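Local coordinates for probable antibiotics synthesis protein (Thermus thermophilus, PDB 1V70), which is of unknown function but belongs to the cupin family, probably binds a metal ion and may take part in antibiotic synthesis, at residues E15-I20 with Y33-G38; K51-L56 with A95-V100. One frame throughout, in Å; residues are numbered along the deposited sequence. Where two conformers were deposited one is given.

Contact 1: residues E15-I20 with Y33-G38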
ATOM      1  N   GLU A  15     -18.073 -12.568 -12.240  1.00 18.55           N
ATOM      2  CA  GLU A  15     -18.980 -11.562 -12.812  1.00 20.68           C
ATOM      3  C   GLU A  15     -18.285 -10.214 -13.101  1.00 20.66           C
ATOM      4  O   GLU A  15     -18.558  -9.568 -14.102  1.00 21.08           O
ATOM      5  CB  GLU A  15     -20.159 -11.346 -11.853  1.00 22.89           C
ATOM      6  CG  GLU A  15     -21.158 -10.301 -12.365  1.00 27.01           C
ATOM      7  CD  GLU A  15     -22.082 -10.916 -13.403  1.00 29.44           C
ATOM      8  OE1 GLU A  15     -21.597 -11.550 -14.323  1.00 30.93           O
ATOM      9  OE2 GLU A  15     -23.290 -10.702 -13.311  1.00 32.23           O
ATOM     10  N   LYS A  16     -17.398  -9.786 -12.210  1.00 19.18           N
ATOM     11  CA  LYS A  16     -16.716  -8.509 -12.369  1.00 18.61           C
ATOM     12  C   LYS A  16     -15.521  -8.458 -11.432  1.00 16.62           C
ATOM     13  O   LYS A  16     -15.343  -9.341 -10.596  1.00 15.56           O
ATOM     14  CB  LYS A  16     -17.669  -7.366 -12.021  1.00 20.82           C
ATOM     15  CG  LYS A  16     -18.155  -7.407 -10.577  1.00 24.80           C
ATOM     16  CD  LYS A  16     -19.039  -6.217 -10.245  1.00 29.29           C
ATOM     17  CE  LYS A  16     -19.452  -6.236  -8.783  1.00 31.48           C
ATOM     18  NZ  LYS A  16     -20.302  -5.066  -8.428  1.00 34.75           N
ATOM     19  N   MET A  17     -14.704  -7.420 -11.569  1.00 14.62           N
ATOM     20  CA  MET A  17     -13.543  -7.270 -10.705  1.00 13.72           C
ATOM     21  C   MET A  17     -13.972  -7.280  -9.242  1.00 12.90           C
ATOM     22  O   MET A  17     -14.947  -6.634  -8.864  1.00 14.86           O
ATOM     23  CB  MET A  17     -12.821  -5.956 -11.006  1.00 13.11           C
ATOM     24  CG  MET A  17     -11.694  -5.649 -10.032  1.00 13.31           C
ATOM     25  SD  MET A  17     -10.952  -4.035 -10.296  1.00 15.40           S
ATOM     26  CE  MET A  17     -12.155  -2.993  -9.523  1.00 19.67           C
ATOM     27  N   ALA A  18     -13.231  -8.013  -8.421  1.00 10.89           N
ATOM     28  CA  ALA A  18     -13.535  -8.083  -7.002  1.00 11.91           C
ATOM     29  C   ALA A  18     -12.790  -6.991  -6.241  1.00 11.78           C
ATOM     30  O   ALA A  18     -11.592  -6.776  -6.452  1.00 12.92           O
ATOM     31  CB  ALA A  18     -13.149  -9.452  -6.452  1.00 12.85           C
ATOM     32  N   LYS A  19     -13.514  -6.286  -5.378  1.00 13.15           N
ATOM     33  CA  LYS A  19     -12.935  -5.246  -4.538  1.00 14.32           C
ATOM     34  C   LYS A  19     -13.016  -5.828  -3.134  1.00 14.57           C
ATOM     35  O   LYS A  19     -14.101  -6.071  -2.604  1.00 15.08           O
ATOM     36  CB  LYS A  19     -13.737  -3.949  -4.647  1.00 18.07           C
ATOM     37  CG  LYS A  19     -13.646  -3.303  -6.026  1.00 22.42           C
ATOM     38  CD  LYS A  19     -14.382  -1.969  -6.094  1.00 26.68           C
ATOM     39  CE  LYS A  19     -13.721  -0.907  -5.226  1.00 29.96           C
ATOM     40  NZ  LYS A  19     -13.821  -1.205  -3.770  1.00 32.75           N
ATOM     41  N   ILE A  20     -11.853  -6.064  -2.546  1.00 12.68           N
ATOM     42  CA  ILE A  20     -11.757  -6.682  -1.233  1.00 12.63           C
ATOM     43  C   ILE A  20     -11.267  -5.699  -0.176  1.00 12.83           C
ATOM     44  O   ILE A  20     -10.089  -5.362  -0.140  1.00 12.94           O
ATOM     45  CB  ILE A  20     -10.782  -7.875  -1.311  1.00 13.31           C
ATOM     46  CG1 ILE A  20     -11.242  -8.835  -2.413  1.00 14.27           C
ATOM     47  CG2 ILE A  20     -10.686  -8.573   0.034  1.00 14.35           C
ATOM     48  CD1 ILE A  20     -10.125  -9.666  -3.020  1.00 15.24           C
ATOM     49  N   TYR A  33      -7.664  -5.383  -5.162  1.00 10.89           N
ATOM     50  CA  TYR A  33      -8.493  -5.494  -6.360  1.00 10.97           C
ATOM     51  C   TYR A  33      -8.023  -6.781  -7.017  1.00 11.65           C
ATOM     52  O   TYR A  33      -6.828  -6.960  -7.249  1.00 12.65           O
ATOM     53  CB  TYR A  33      -8.262  -4.344  -7.342  1.00 11.03           C
ATOM     54  CG  TYR A  33      -8.919  -3.022  -7.010  1.00 11.75           C
ATOM     55  CD1 TYR A  33      -8.953  -2.004  -7.963  1.00 11.74           C
ATOM     56  CD2 TYR A  33      -9.470  -2.763  -5.750  1.00 12.73           C
ATOM     57  CE1 TYR A  33      -9.510  -0.761  -7.680  1.00 12.59           C
ATOM     58  CE2 TYR A  33     -10.034  -1.513  -5.454  1.00 14.30           C
ATOM     59  CZ  TYR A  33     -10.047  -0.520  -6.427  1.00 13.96           C
ATOM     60  OH  TYR A  33     -10.577   0.723  -6.156  1.00 16.05           O
ATOM     61  N   ALA A  34      -8.953  -7.684  -7.303  1.00 10.50           N
ATOM     62  CA  ALA A  34      -8.621  -8.952  -7.937  1.00 10.69           C
ATOM     63  C   ALA A  34      -9.291  -8.961  -9.301  1.00 11.02           C
ATOM     64  O   ALA A  34     -10.522  -8.945  -9.401  1.00 10.99           O
ATOM     65  CB  ALA A  34      -9.118 -10.118  -7.086  1.00 11.08           C
ATOM     66  N   LEU A  35      -8.471  -8.979 -10.347  1.00 10.52           N
ATOM     67  CA  LEU A  35      -8.967  -8.944 -11.715  1.00 11.55           C
ATOM     68  C   LEU A  35      -8.657 -10.184 -12.533  1.00 10.90           C
ATOM     69  O   LEU A  35      -7.499 -10.560 -12.702  1.00 11.44           O
ATOM     70  CB  LEU A  35      -8.388  -7.737 -12.467  1.00 12.23           C
ATOM     71  CG  LEU A  35      -8.633  -6.311 -11.969  1.00 12.35           C
ATOM     72  CD1 LEU A  35      -7.724  -5.998 -10.790  1.00 15.87           C
ATOM     73  CD2 LEU A  35      -8.352  -5.336 -13.107  1.00 15.53           C
ATOM     74  N   LEU A  36      -9.703 -10.832 -13.030  1.00 12.20           N
ATOM     75  CA  LEU A  36      -9.516 -11.987 -13.893  1.00 13.55           C
ATOM     76  C   LEU A  36      -9.265 -11.371 -15.270  1.00 14.51           C
ATOM     77  O   LEU A  36      -9.542 -10.187 -15.485  1.00 13.44           O
ATOM     78  CB  LEU A  36     -10.784 -12.848 -13.927  1.00 14.94           C
ATOM     79  CG  LEU A  36     -11.156 -13.585 -12.636  1.00 15.03           C
ATOM     80  CD1 LEU A  36     -12.506 -14.271 -12.806  1.00 16.99           C
ATOM     81  CD2 LEU A  36     -10.077 -14.602 -12.296  1.00 15.80           C
ATOM     82  N   PRO A  37      -8.719 -12.151 -16.214  1.00 15.51           N
ATOM     83  CA  PRO A  37      -8.463 -11.616 -17.553  1.00 16.25           C
ATOM     84  C   PRO A  37      -9.717 -10.965 -18.135  1.00 17.02           C
ATOM     85  O   PRO A  37     -10.804 -11.543 -18.085  1.00 16.93           O
ATOM     86  CB  PRO A  37      -8.040 -12.853 -18.335  1.00 17.19           C
ATOM     87  CG  PRO A  37      -7.313 -13.649 -17.312  1.00 17.65           C
ATOM     88  CD  PRO A  37      -8.203 -13.526 -16.090  1.00 17.60           C
ATOM     89  N   GLY A  38      -9.564  -9.757 -18.670  1.00 17.04           N
ATOM     90  CA  GLY A  38     -10.689  -9.055 -19.259  1.00 17.41           C
ATOM     91  C   GLY A  38     -11.451  -8.146 -18.312  1.00 16.97           C
ATOM     92  O   GLY A  38     -12.251  -7.320 -18.751  1.00 19.74           O
TER
HETATM   93  O   HOH W   1     -11.614   1.118  -3.717  1.00 25.08           O

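Contact 2: residues K51-L56 with A95-V100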
ATOM      1  N   LYS A  51      -5.385   8.258  -5.386  1.00 12.50           N
ATOM      2  CA  LYS A  51      -5.379   6.804  -5.377  1.00 12.65           C
ATOM      3  C   LYS A  51      -4.048   6.274  -5.883  1.00 12.17           C
ATOM      4  O   LYS A  51      -3.432   6.861  -6.771  1.00 11.93           O
ATOM      5  CB  LYS A  51      -6.520   6.255  -6.246  1.00 14.31           C
ATOM      6  CG  LYS A  51      -6.564   4.735  -6.301  0.50 14.40           C
ATOM      7  CD  LYS A  51      -7.608   4.234  -7.282  0.50 17.12           C
ATOM      8  CE  LYS A  51      -9.007   4.595  -6.832  0.50 17.59           C
ATOM      9  NZ  LYS A  51     -10.023   4.108  -7.802  0.50 16.42           N
ATOM     10  N   VAL A  52      -3.592   5.176  -5.296  1.00 11.22           N
ATOM     11  CA  VAL A  52      -2.352   4.545  -5.722  1.00 10.62           C
ATOM     12  C   VAL A  52      -2.596   3.057  -5.940  1.00  9.46           C
ATOM     13  O   VAL A  52      -3.162   2.376  -5.077  1.00 10.26           O
ATOM     14  CB  VAL A  52      -1.218   4.696  -4.680  1.00 10.02           C
ATOM     15  CG1 VAL A  52       0.035   3.970  -5.167  1.00 11.70           C
ATOM     16  CG2 VAL A  52      -0.912   6.166  -4.447  1.00 12.49           C
ATOM     17  N   TYR A  53      -2.189   2.568  -7.108  1.00  9.26           N
ATOM     18  CA  TYR A  53      -2.308   1.156  -7.465  1.00 10.06           C
ATOM     19  C   TYR A  53      -0.924   0.529  -7.328  1.00  9.66           C
ATOM     20  O   TYR A  53       0.057   1.093  -7.817  1.00  9.88           O
ATOM     21  CB  TYR A  53      -2.717   0.984  -8.929  1.00 10.66           C
ATOM     22  CG  TYR A  53      -4.077   1.508  -9.315  1.00 11.33           C
ATOM     23  CD1 TYR A  53      -5.239   0.787  -9.030  1.00 11.21           C
ATOM     24  CD2 TYR A  53      -4.198   2.692 -10.038  1.00 13.54           C
ATOM     25  CE1 TYR A  53      -6.484   1.232  -9.465  1.00 11.75           C
ATOM     26  CE2 TYR A  53      -5.436   3.145 -10.475  1.00 14.40           C
ATOM     27  CZ  TYR A  53      -6.571   2.411 -10.191  1.00 13.34           C
ATOM     28  OH  TYR A  53      -7.789   2.845 -10.662  1.00 15.58           O
ATOM     29  N   TYR A  54      -0.841  -0.626  -6.677  1.00  8.79           N
ATOM     30  CA  TYR A  54       0.425  -1.344  -6.530  1.00  9.17           C
ATOM     31  C   TYR A  54       0.175  -2.781  -6.982  1.00  8.90           C
ATOM     32  O   TYR A  54      -0.758  -3.432  -6.506  1.00  8.83           O
ATOM     33  CB  TYR A  54       0.903  -1.335  -5.077  1.00  9.77           C
ATOM     34  CG  TYR A  54       2.128  -2.200  -4.848  1.00  9.72           C
ATOM     35  CD1 TYR A  54       3.383  -1.808  -5.311  1.00 11.28           C
ATOM     36  CD2 TYR A  54       2.023  -3.430  -4.196  1.00 12.30           C
ATOM     37  CE1 TYR A  54       4.504  -2.620  -5.132  1.00 11.85           C
ATOM     38  CE2 TYR A  54       3.137  -4.248  -4.013  1.00 13.34           C
ATOM     39  CZ  TYR A  54       4.373  -3.836  -4.482  1.00 12.13           C
ATOM     40  OH  TYR A  54       5.479  -4.634  -4.295  1.00 14.45           O
ATOM     41  N   ALA A  55       0.988  -3.273  -7.909  1.00  8.42           N
ATOM     42  CA  ALA A  55       0.810  -4.635  -8.411  1.00  8.96           C
ATOM     43  C   ALA A  55       1.456  -5.694  -7.519  1.00  9.94           C
ATOM     44  O   ALA A  55       2.673  -5.698  -7.321  1.00 10.77           O
ATOM     45  CB  ALA A  55       1.357  -4.741  -9.840  1.00 10.21           C
ATOM     46  N   LEU A  56       0.628  -6.588  -6.980  1.00 10.76           N
ATOM     47  CA  LEU A  56       1.097  -7.673  -6.122  1.00 11.39           C
ATOM     48  C   LEU A  56       1.388  -8.910  -6.966  1.00 12.59           C
ATOM     49  O   LEU A  56       2.393  -9.594  -6.761  1.00 14.26           O
ATOM     50  CB  LEU A  56       0.037  -8.018  -5.072  1.00 12.03           C
ATOM     51  CG  LEU A  56      -0.270  -6.955  -4.016  1.00 11.98           C
ATOM     52  CD1 LEU A  56      -1.557  -7.322  -3.289  1.00 13.88           C
ATOM     53  CD2 LEU A  56       0.897  -6.839  -3.043  1.00 15.32           C
ATOM     54  N   ALA A  95      -4.763 -10.984 -11.935  1.00 12.20           N
ATOM     55  CA  ALA A  95      -3.912  -9.938 -11.389  1.00 11.12           C
ATOM     56  C   ALA A  95      -4.489  -9.516 -10.046  1.00 11.37           C
ATOM     57  O   ALA A  95      -5.709  -9.522  -9.855  1.00 11.09           O
ATOM     58  CB  ALA A  95      -3.853  -8.743 -12.340  1.00 12.22           C
ATOM     59  N   LEU A  96      -3.605  -9.165  -9.118  1.00 11.03           N
ATOM     60  CA  LEU A  96      -3.998  -8.727  -7.784  1.00 10.81           C
ATOM     61  C   LEU A  96      -3.285  -7.418  -7.483  1.00  9.99           C
ATOM     62  O   LEU A  96      -2.068  -7.323  -7.625  1.00 10.19           O
ATOM     63  CB  LEU A  96      -3.600  -9.763  -6.729  1.00 11.40           C
ATOM     64  CG  LEU A  96      -4.171  -9.538  -5.327  0.50 10.15           C
ATOM     65  CD1 LEU A  96      -5.692  -9.630  -5.369  0.50 11.18           C
ATOM     66  CD2 LEU A  96      -3.606 -10.578  -4.375  0.50 11.99           C
ATOM     67  N   LEU A  97      -4.050  -6.420  -7.055  1.00  8.96           N
ATOM     68  CA  LEU A  97      -3.496  -5.109  -6.745  1.00  8.96           C
ATOM     69  C   LEU A  97      -3.825  -4.682  -5.330  1.00  8.86           C
ATOM     70  O   LEU A  97      -4.870  -5.047  -4.795  1.00  9.89           O
ATOM     71  CB  LEU A  97      -4.082  -4.049  -7.684  1.00  9.18           C
ATOM     72  CG  LEU A  97      -4.151  -4.369  -9.175  1.00 10.03           C
ATOM     73  CD1 LEU A  97      -4.880  -3.246  -9.896  1.00 10.75           C
ATOM     74  CD2 LEU A  97      -2.749  -4.563  -9.722  1.00 10.81           C
ATOM     75  N   LEU A  98      -2.918  -3.918  -4.732  1.00  8.18           N
ATOM     76  CA  LEU A  98      -3.127  -3.332  -3.418  1.00  9.30           C
ATOM     77  C   LEU A  98      -3.462  -1.897  -3.827  1.00  8.58           C
ATOM     78  O   LEU A  98      -2.659  -1.227  -4.493  1.00  9.07           O
ATOM     79  CB  LEU A  98      -1.849  -3.383  -2.582  1.00 10.35           C
ATOM     80  CG  LEU A  98      -1.917  -2.704  -1.209  1.00 13.71           C
ATOM     81  CD1 LEU A  98      -3.058  -3.279  -0.385  1.00 17.25           C
ATOM     82  CD2 LEU A  98      -0.593  -2.894  -0.492  1.00 18.03           C
ATOM     83  N   VAL A  99      -4.652  -1.439  -3.456  1.00 10.19           N
ATOM     84  CA  VAL A  99      -5.121  -0.114  -3.842  1.00 10.08           C
ATOM     85  C   VAL A  99      -5.474   0.742  -2.640  1.00 10.28           C
ATOM     86  O   VAL A  99      -6.255   0.327  -1.779  1.00 12.03           O
ATOM     87  CB  VAL A  99      -6.368  -0.234  -4.753  1.00 10.44           C
ATOM     88  CG1 VAL A  99      -6.735   1.123  -5.335  1.00 12.10           C
ATOM     89  CG2 VAL A  99      -6.107  -1.245  -5.859  1.00 11.37           C
ATOM     90  N   VAL A 100      -4.901   1.938  -2.590  1.00 10.32           N
ATOM     91  CA  VAL A 100      -5.151   2.859  -1.491  1.00 11.32           C
ATOM     92  C   VAL A 100      -5.783   4.139  -2.018  1.00 11.33           C
ATOM     93  O   VAL A 100      -5.299   4.729  -2.986  1.00 11.85           O
ATOM     94  CB  VAL A 100      -3.842   3.224  -0.757  1.00 12.95           C
ATOM     95  CG1 VAL A 100      -4.141   4.162   0.409  1.00 15.83           C
ATOM     96  CG2 VAL A 100      -3.151   1.966  -0.260  1.00 13.44           C
TER
HETATM   97  O   HOH W   2      -1.382   0.975  -3.335  1.00 10.06           O

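Contact 1: residues E15-I20 with Y33-G38
A18 and A34 pair near the open end of the beta hairpin formed by strands 18-25 and 28-35, at the margin of the larger sheet of this cupin fold. They are an antiparallel hydrogen-bonded pair: A18 N donates to A34 O over 3.0 Å, and A34 N returns the bond to A18 O at 2.9 Å with an N-H...O angle of 168°. A18 O also receives a CA-H...O contact from Y33 CA, 3.4 Å away.

The two alanine methyl groups meet on one face of the hairpin, where R11 and Y12 lie against them. On the other face K19 and Y33 form the next, non-hydrogen-bonded pair, and there the cupin barrel interior begins: Y33 touches V99 and Y53, and its hydroxyl is hydrogen-bonded to Q41.

M17 reaches this ring from just before the strand. Its CG is anti to the backbone N (chi1 173°), and the chain then bends at chi3, bringing CE over one ring face in a CH-pi contact 4.1 Å from the Y33 centroid. SD stands obliquely to the ring in a Met-aromatic contact, 3.7 Å from Y33 CD1, and equally close to L35 CG. K19 runs beside Y33 in the same direction, CE 3.7 Å from Y33 OH. A water at the ring edge, in its plane, bonds to Y33 OH at 2.7 Å and accepts a weak bond from K19 NZ.

Contact 2: residues K51-L56 with A95-V100
Y53 and V99 run alongside each other off the inner face of two antiparallel strands, 50-55 and 95-102, that are neighbours in the larger sheet of the cupin barrel. Y53 CG, anti to the carbonyl carbon at chi1 -64°, carries the ring alongside V99, with CD1 3.9 Å from V99 CG2, which approaches the ring obliquely. L97 CD1 also comes in obliquely, while the other branch, CD2, packs 3.8 Å from A55 CA. This face looks into the barrel, where V62 and V87 touch Y53 and its hydroxyl is hydrogen-bonded to Q41. K51 starts along the same side; in the conformer given, its CG lies near V99 CG1 and its NZ is hydrogen-bonded to H85.

V52, Y54, L98 and V100 point the other way. Y54 carries CG anti to the backbone N (chi1 173°), and its ring turns its edge to L98, whose CB lies near the ring plane, 4.2 Å from Y54 CD2. L56, at the bend that ends the pairing, starts its side chain toward the partner strand, and CD1 lies 4.0 Å from L98 CB. The second subunit packs on this face: its Y30 meets V52 and Y54, its Y54 meets L56, and its V100 meets V100.

The backbone ladder binds V52 to V100 and Y54 to L98 in both directions, then adds L56 N to L96 O at 2.9 Å. Y54 N reaches L98 O at a bent N-H...O angle of 142°. A water donates to V52 O at 2.9 Å and to L98 O at 2.8 Å. The carbonyls of V52 and L98 thus each have two donors, an amide and a water, between a mostly apolar inner face whose polar ends, Y53 OH and K51 NZ, are paired with Q41 and H85, and a face packed against the second subunit.

Overall arrangement
Contacts 1 and 2 lie in one sheet, their centres about 12 Å apart, and meet where strands 28-35 and 95-102 run as neighbours. Y33 O takes a probable hydrogen bond from L97 N (2.8 Å), and L35 N gives one to A95 O; Y33 CG also packs on V99 CG2. Contact 2 is central, about 4 Å from the centre of the chain, and almost wholly buried, with only L56 partly exposed; contact 1 is about 10 Å out, involves an edge strand of the sheet within this chain, 18-25, and includes the exposed K19. Contact 1 is local hairpin pairing, with methionine-aromatic packing at its end. Contact 2 joins strands far apart in sequence through a longer ladder, and one face also meets the second subunit, which contact 1 does not touch.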